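Xcc_ctr_pt (PDB 6NJW) is the C-terminal, Toprim-containing region of a Class 2 OLD family nuclease, which probably cleaves nucleic acid by a two-metal mechanism. Local coordinates at residues E27-A39 against I188-S200. Numbering follows the deposited sequence.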
ATOM      1  N   GLU A  27       0.486  -5.007   2.857  1.00 36.52           N
ATOM      2  CA  GLU A  27       1.053  -6.346   2.713  1.00 39.36           C
ATOM      3  C   GLU A  27       2.442  -6.472   3.330  1.00 43.36           C
ATOM      4  O   GLU A  27       2.769  -7.510   3.912  1.00 40.95           O
ATOM      5  CB  GLU A  27       1.118  -6.735   1.237  1.00 38.26           C
ATOM      6  CG  GLU A  27      -0.241  -6.989   0.593  1.00 39.64           C
ATOM      7  CD  GLU A  27      -0.087  -7.422  -0.865  1.00 47.57           C
ATOM      8  OE1 GLU A  27       1.052  -7.754  -1.258  1.00 48.56           O
ATOM      9  OE2 GLU A  27      -1.089  -7.433  -1.608  1.00 46.44           O
ATOM     10  N   GLY A  28       3.286  -5.455   3.196  1.00 43.13           N
ATOM     11  CA  GLY A  28       4.659  -5.621   3.624  1.00 42.14           C
ATOM     12  C   GLY A  28       5.370  -4.349   4.029  1.00 49.99           C
ATOM     13  O   GLY A  28       4.744  -3.298   4.247  1.00 39.40           O
ATOM     14  N   ASP A  29       6.700  -4.434   4.103  1.00 43.81           N
ATOM     15  CA  ASP A  29       7.486  -3.359   4.693  1.00 43.36           C
ATOM     16  C   ASP A  29       7.590  -2.156   3.780  1.00 42.73           C
ATOM     17  O   ASP A  29       7.743  -1.036   4.274  1.00 45.11           O
ATOM     18  CB  ASP A  29       8.890  -3.849   5.049  1.00 49.89           C
ATOM     19  CG  ASP A  29       8.934  -4.532   6.390  1.00 54.11           C
ATOM     20  OD1 ASP A  29       7.924  -4.450   7.115  1.00 54.64           O
ATOM     21  OD2 ASP A  29       9.975  -5.151   6.720  1.00 65.54           O
ATOM     22  N   ALA A  30       7.525  -2.355   2.459  1.00 42.60           N
ATOM     23  CA  ALA A  30       7.634  -1.223   1.546  1.00 40.62           C
ATOM     24  C   ALA A  30       6.466  -0.263   1.739  1.00 46.59           C
ATOM     25  O   ALA A  30       6.663   0.943   1.909  1.00 41.24           O
ATOM     26  CB  ALA A  30       7.706  -1.705   0.098  1.00 43.04           C
ATOM     27  N   GLU A  31       5.240  -0.793   1.739  1.00 44.65           N
ATOM     28  CA  GLU A  31       4.058   0.022   2.006  1.00 42.14           C
ATOM     29  C   GLU A  31       4.064   0.573   3.418  1.00 42.72           C
ATOM     30  O   GLU A  31       3.564   1.682   3.659  1.00 40.29           O
ATOM     31  CB  GLU A  31       2.797  -0.804   1.794  1.00 33.99           C
ATOM     32  CG  GLU A  31       2.640  -1.328   0.376  1.00 47.23           C
ATOM     33  CD  GLU A  31       3.335  -2.670   0.110  1.00 47.33           C
ATOM     34  OE1 GLU A  31       3.212  -3.167  -1.029  1.00 55.34           O
ATOM     35  OE2 GLU A  31       4.008  -3.226   1.006  1.00 45.36           O
ATOM     36  N   ARG A  32       4.612  -0.187   4.364  1.00 36.55           N
ATOM     37  CA  ARG A  32       4.633   0.250   5.755  1.00 39.12           C
ATOM     38  C   ARG A  32       5.339   1.586   5.912  1.00 43.29           C
ATOM     39  O   ARG A  32       4.974   2.383   6.788  1.00 40.17           O
ATOM     40  CB  ARG A  32       5.305  -0.821   6.612  1.00 45.21           C
ATOM     41  CG  ARG A  32       5.635  -0.450   8.050  1.00 48.84           C
ATOM     42  CD  ARG A  32       6.189  -1.722   8.775  1.00 52.79           C
ATOM     43  NE  ARG A  32       6.921  -1.441  10.007  1.00 54.06           N
ATOM     44  CZ  ARG A  32       8.072  -2.021  10.334  1.00 60.36           C
ATOM     45  NH1 ARG A  32       8.630  -2.900   9.511  1.00 59.54           N
ATOM     46  NH2 ARG A  32       8.672  -1.720  11.477  1.00 65.35           N
ATOM     47  N   PHE A  33       6.341   1.855   5.080  1.00 37.12           N
ATOM     48  CA  PHE A  33       7.047   3.124   5.157  1.00 39.43           C
ATOM     49  C   PHE A  33       6.657   4.103   4.067  1.00 39.60           C
ATOM     50  O   PHE A  33       6.704   5.315   4.300  1.00 43.53           O
ATOM     51  CB  PHE A  33       8.560   2.883   5.126  1.00 43.10           C
ATOM     52  CG  PHE A  33       9.054   2.110   6.304  1.00 44.86           C
ATOM     53  CD1 PHE A  33       9.055   2.685   7.572  1.00 47.58           C
ATOM     54  CD2 PHE A  33       9.496   0.800   6.158  1.00 47.29           C
ATOM     55  CE1 PHE A  33       9.506   1.968   8.674  1.00 53.21           C
ATOM     56  CE2 PHE A  33       9.943   0.073   7.252  1.00 49.93           C
ATOM     57  CZ  PHE A  33       9.949   0.658   8.516  1.00 51.55           C
ATOM     58  N   ILE A  34       6.235   3.624   2.899  1.00 33.52           N
ATOM     59  CA  ILE A  34       5.897   4.537   1.810  1.00 34.70           C
ATOM     60  C   ILE A  34       4.527   5.179   2.031  1.00 38.41           C
ATOM     61  O   ILE A  34       4.327   6.360   1.737  1.00 34.64           O
ATOM     62  CB  ILE A  34       5.965   3.779   0.471  1.00 40.50           C
ATOM     63  CG1 ILE A  34       7.420   3.631   0.014  1.00 46.24           C
ATOM     64  CG2 ILE A  34       5.200   4.493  -0.606  1.00 44.31           C
ATOM     65  CD1 ILE A  34       8.041   4.956  -0.405  1.00 49.29           C
ATOM     66  N   VAL A  35       3.559   4.421   2.548  1.00 35.97           N
ATOM     67  CA  VAL A  35       2.211   4.965   2.722  1.00 35.49           C
ATOM     68  C   VAL A  35       2.190   6.149   3.682  1.00 35.68           C
ATOM     69  O   VAL A  35       1.563   7.173   3.347  1.00 39.56           O
ATOM     70  CB  VAL A  35       1.234   3.845   3.111  1.00 40.87           C
ATOM     71  CG1 VAL A  35      -0.105   4.412   3.577  1.00 35.12           C
ATOM     72  CG2 VAL A  35       1.011   2.914   1.920  1.00 37.19           C
ATOM     73  N   PRO A  36       2.836   6.108   4.856  1.00 36.39           N
ATOM     74  CA  PRO A  36       2.855   7.317   5.701  1.00 41.97           C
ATOM     75  C   PRO A  36       3.568   8.497   5.062  1.00 41.72           C
ATOM     76  O   PRO A  36       3.192   9.644   5.320  1.00 37.26           O
ATOM     77  CB  PRO A  36       3.587   6.874   6.977  1.00 43.75           C
ATOM     78  CG  PRO A  36       3.622   5.371   6.942  1.00 39.39           C
ATOM     79  CD  PRO A  36       3.463   4.947   5.525  1.00 37.51           C
ATOM     80  N   ALA A  37       4.617   8.256   4.277  1.00 40.62           N
ATOM     81  CA  ALA A  37       5.266   9.347   3.561  1.00 38.17           C
ATOM     82  C   ALA A  37       4.302  10.004   2.585  1.00 40.44           C
ATOM     83  O   ALA A  37       4.259  11.233   2.481  1.00 36.25           O
ATOM     84  CB  ALA A  37       6.518   8.832   2.840  1.00 33.93           C
ATOM     85  N   PHE A  38       3.508   9.212   1.861  1.00 34.78           N
ATOM     86  CA  PHE A  38       2.513   9.831   0.988  1.00 33.99           C
ATOM     87  C   PHE A  38       1.446  10.552   1.799  1.00 34.74           C
ATOM     88  O   PHE A  38       0.944  11.597   1.371  1.00 35.92           O
ATOM     89  CB  PHE A  38       1.864   8.803   0.066  1.00 34.40           C
ATOM     90  CG  PHE A  38       2.669   8.524  -1.193  1.00 36.99           C
ATOM     91  CD1 PHE A  38       2.937   9.547  -2.101  1.00 35.21           C
ATOM     92  CD2 PHE A  38       3.148   7.247  -1.460  1.00 34.46           C
ATOM     93  CE1 PHE A  38       3.682   9.307  -3.257  1.00 36.95           C
ATOM     94  CE2 PHE A  38       3.897   6.996  -2.611  1.00 37.77           C
ATOM     95  CZ  PHE A  38       4.156   8.022  -3.511  1.00 41.08           C
ATOM     96  N   ALA A  39       1.072   9.997   2.954  1.00 34.06           N
ATOM     97  CA  ALA A  39       0.087  10.658   3.814  1.00 38.67           C
ATOM     98  C   ALA A  39       0.529  12.079   4.164  1.00 36.47           C
ATOM     99  O   ALA A  39      -0.266  13.023   4.080  1.00 38.49           O
ATOM    100  CB  ALA A  39      -0.147   9.833   5.085  1.00 30.05           C
ATOM    101  N   ILE A 188      18.647  -4.965  -1.240  1.00 40.18           N
ATOM    102  CA  ILE A 188      18.789  -3.875  -0.279  1.00 42.28           C
ATOM    103  C   ILE A 188      17.931  -4.128   0.957  1.00 40.29           C
ATOM    104  O   ILE A 188      18.331  -3.810   2.084  1.00 41.99           O
ATOM    105  CB  ILE A 188      18.416  -2.555  -0.972  1.00 41.68           C
ATOM    106  CG1 ILE A 188      19.390  -2.267  -2.107  1.00 39.59           C
ATOM    107  CG2 ILE A 188      18.339  -1.394   0.045  1.00 46.43           C
ATOM    108  CD1 ILE A 188      18.942  -1.143  -3.037  1.00 40.85           C
ATOM    109  N   GLY A 189      16.769  -4.740   0.776  1.00 39.55           N
ATOM    110  CA  GLY A 189      15.777  -4.844   1.827  1.00 42.45           C
ATOM    111  C   GLY A 189      14.591  -3.980   1.451  1.00 39.70           C
ATOM    112  O   GLY A 189      14.746  -2.786   1.205  1.00 38.73           O
ATOM    113  N   LYS A 190      13.403  -4.565   1.367  1.00 37.74           N
ATOM    114  CA  LYS A 190      12.252  -3.787   0.928  1.00 45.76           C
ATOM    115  C   LYS A 190      11.959  -2.645   1.889  1.00 43.09           C
ATOM    116  O   LYS A 190      11.679  -1.525   1.458  1.00 42.82           O
ATOM    117  CB  LYS A 190      11.038  -4.695   0.758  1.00 45.26           C
ATOM    118  CG  LYS A 190      11.136  -5.496  -0.529  1.00 48.32           C
ATOM    119  CD  LYS A 190      10.090  -6.593  -0.617  1.00 57.15           C
ATOM    120  CE  LYS A 190       8.907  -6.141  -1.442  1.00 62.93           C
ATOM    121  NZ  LYS A 190       9.330  -5.323  -2.623  1.00 60.53           N
ATOM    122  N   GLY A 191      12.032  -2.902   3.195  1.00 45.74           N
ATOM    123  CA  GLY A 191      11.815  -1.832   4.155  1.00 45.67           C
ATOM    124  C   GLY A 191      12.907  -0.782   4.106  1.00 47.39           C
ATOM    125  O   GLY A 191      12.627   0.420   4.080  1.00 45.84           O
ATOM    126  N   ARG A 192      14.169  -1.221   4.071  1.00 40.10           N
ATOM    127  CA  ARG A 192      15.276  -0.271   4.008  1.00 39.00           C
ATOM    128  C   ARG A 192      15.175   0.599   2.767  1.00 41.68           C
ATOM    129  O   ARG A 192      15.354   1.824   2.837  1.00 41.04           O
ATOM    130  CB  ARG A 192      16.616  -1.019   4.037  1.00 42.50           C
ATOM    131  CG  ARG A 192      17.829  -0.143   3.758  1.00 51.82           C
ATOM    132  CD  ARG A 192      19.152  -0.895   3.979  1.00 55.63           C
ATOM    133  NE  ARG A 192      19.172  -1.549   5.284  1.00 60.70           N
ATOM    134  CZ  ARG A 192      19.695  -1.014   6.382  1.00 67.17           C
ATOM    135  NH1 ARG A 192      20.262   0.188   6.336  1.00 60.67           N
ATOM    136  NH2 ARG A 192      19.654  -1.686   7.529  1.00 66.51           N
ATOM    137  N   PHE A 193      14.867  -0.014   1.622  1.00 38.43           N
ATOM    138  CA  PHE A 193      14.725   0.740   0.379  1.00 37.70           C
ATOM    139  C   PHE A 193      13.615   1.780   0.480  1.00 40.65           C
ATOM    140  O   PHE A 193      13.787   2.929   0.059  1.00 38.61           O
ATOM    141  CB  PHE A 193      14.443  -0.219  -0.780  1.00 36.91           C
ATOM    142  CG  PHE A 193      14.313   0.470  -2.091  1.00 41.85           C
ATOM    143  CD1 PHE A 193      15.443   0.861  -2.786  1.00 45.65           C
ATOM    144  CD2 PHE A 193      13.066   0.748  -2.625  1.00 41.83           C
ATOM    145  CE1 PHE A 193      15.329   1.510  -3.995  1.00 44.46           C
ATOM    146  CE2 PHE A 193      12.942   1.404  -3.827  1.00 43.92           C
ATOM    147  CZ  PHE A 193      14.071   1.788  -4.519  1.00 44.93           C
ATOM    148  N   ALA A 194      12.454   1.386   1.009  1.00 42.71           N
ATOM    149  CA  ALA A 194      11.320   2.309   1.071  1.00 41.78           C
ATOM    150  C   ALA A 194      11.611   3.490   1.992  1.00 43.86           C
ATOM    151  O   ALA A 194      11.225   4.628   1.695  1.00 43.73           O
ATOM    152  CB  ALA A 194      10.063   1.570   1.535  1.00 43.94           C
ATOM    153  N   GLN A 195      12.303   3.244   3.107  1.00 39.27           N
ATOM    154  CA  GLN A 195      12.653   4.333   4.014  1.00 46.67           C
ATOM    155  C   GLN A 195      13.587   5.341   3.351  1.00 46.28           C
ATOM    156  O   GLN A 195      13.440   6.556   3.534  1.00 43.40           O
ATOM    157  CB  GLN A 195      13.298   3.765   5.273  1.00 46.07           C
ATOM    158  CG  GLN A 195      12.343   3.041   6.195  1.00 49.45           C
ATOM    159  CD  GLN A 195      13.064   2.472   7.404  1.00 54.40           C
ATOM    160  OE1 GLN A 195      13.738   1.449   7.307  1.00 54.30           O
ATOM    161  NE2 GLN A 195      12.951   3.150   8.539  1.00 59.68           N
ATOM    162  N   ALA A 196      14.562   4.852   2.582  1.00 41.12           N
ATOM    163  CA  ALA A 196      15.465   5.737   1.855  1.00 39.23           C
ATOM    164  C   ALA A 196      14.753   6.462   0.726  1.00 42.33           C
ATOM    165  O   ALA A 196      15.158   7.565   0.348  1.00 42.84           O
ATOM    166  CB  ALA A 196      16.649   4.932   1.304  1.00 41.36           C
ATOM    167  N   LEU A 197      13.690   5.873   0.175  1.00 43.86           N
ATOM    168  CA  LEU A 197      12.955   6.547  -0.888  1.00 37.69           C
ATOM    169  C   LEU A 197      11.937   7.544  -0.341  1.00 43.31           C
ATOM    170  O   LEU A 197      11.599   8.513  -1.031  1.00 40.81           O
ATOM    171  CB  LEU A 197      12.246   5.517  -1.771  1.00 39.86           C
ATOM    172  CG  LEU A 197      11.540   6.030  -3.032  1.00 44.87           C
ATOM    173  CD1 LEU A 197      12.531   6.682  -3.987  1.00 46.29           C
ATOM    174  CD2 LEU A 197      10.784   4.912  -3.724  1.00 41.99           C
ATOM    175  N   ALA A 198      11.443   7.318   0.879  1.00 43.07           N
ATOM    176  CA  ALA A 198      10.326   8.103   1.412  1.00 41.53           C
ATOM    177  C   ALA A 198      10.533   9.613   1.349  1.00 45.60           C
ATOM    178  O   ALA A 198       9.586  10.314   0.950  1.00 41.05           O
ATOM    179  CB  ALA A 198      10.031   7.654   2.853  1.00 40.50           C
ATOM    180  N   PRO A 199      11.704  10.173   1.685  1.00 46.20           N
ATOM    181  CA  PRO A 199      11.879  11.640   1.560  1.00 47.98           C
ATOM    182  C   PRO A 199      11.666  12.195   0.159  1.00 50.20           C
ATOM    183  O   PRO A 199      11.501  13.410   0.020  1.00 49.43           O
ATOM    184  CB  PRO A 199      13.330  11.858   2.017  1.00 49.30           C
ATOM    185  CG  PRO A 199      13.600  10.737   2.943  1.00 47.57           C
ATOM    186  CD  PRO A 199      12.829   9.559   2.408  1.00 42.87           C
ATOM    187  N   SER A 200      11.676  11.369  -0.884  1.00 44.12           N
ATOM    188  CA  SER A 200      11.516  11.882  -2.237  1.00 45.85           C
ATOM    189  C   SER A 200      10.073  11.919  -2.717  1.00 45.64           C
ATOM    190  O   SER A 200       9.791  12.570  -3.725  1.00 45.61           O
ATOM    191  CB  SER A 200      12.330  11.038  -3.227  1.00 48.25           C
ATOM    192  OG  SER A 200      13.708  11.089  -2.913  1.00 54.46           O
TER
HETATM  193  O   HOH W   1      12.293  -5.331   4.496  1.00 49.96           O
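Ala194 CB sits among Ala30, Phe33 and Ile34, 3.7 Å from Ile34 CG1 and against the carbonyl O of Ala30, while Ile34 CD1 touches Leu197 CD2 at 4.3 Å. Such small side chains let helix 29-39 and helix 190-197 run nearly parallel, at 15° with their axes 7.6 Å apart. One turn further on, Ala37 CB meets Ala198 CB at 3.7 Å. At the N-terminal end Gly191, lacking a side chain, lets Asp29 CB come within 3.7 Å of its CA.

Gln195 makes a CH-pi contact with Phe33: its CG lies 3.5 Å from the ring centroid, over the face. Because the chain stays extended beyond CG (chi2 178°), the amide follows across the ring and stacks on it, the planes 15° apart. The ring's tip, Phe33 CZ, points at one face of the Arg32 guanidinium, over its centre; Arg32 NH1 forms a salt bridge to Asp29 OD1.

No direct hydrogen bond joins the helices; a water donates to Asp29 OD2 and accepts from Gly191 N at 2.8 Å. Nearby, Lys190 forms a salt bridge with Glu135. Helix 190-197, from the helical part following the Toprim sheet in sequence, thus docks onto the first Toprim helix, just after Glu27, a magnesium ligand of this protein although metal-free in this model.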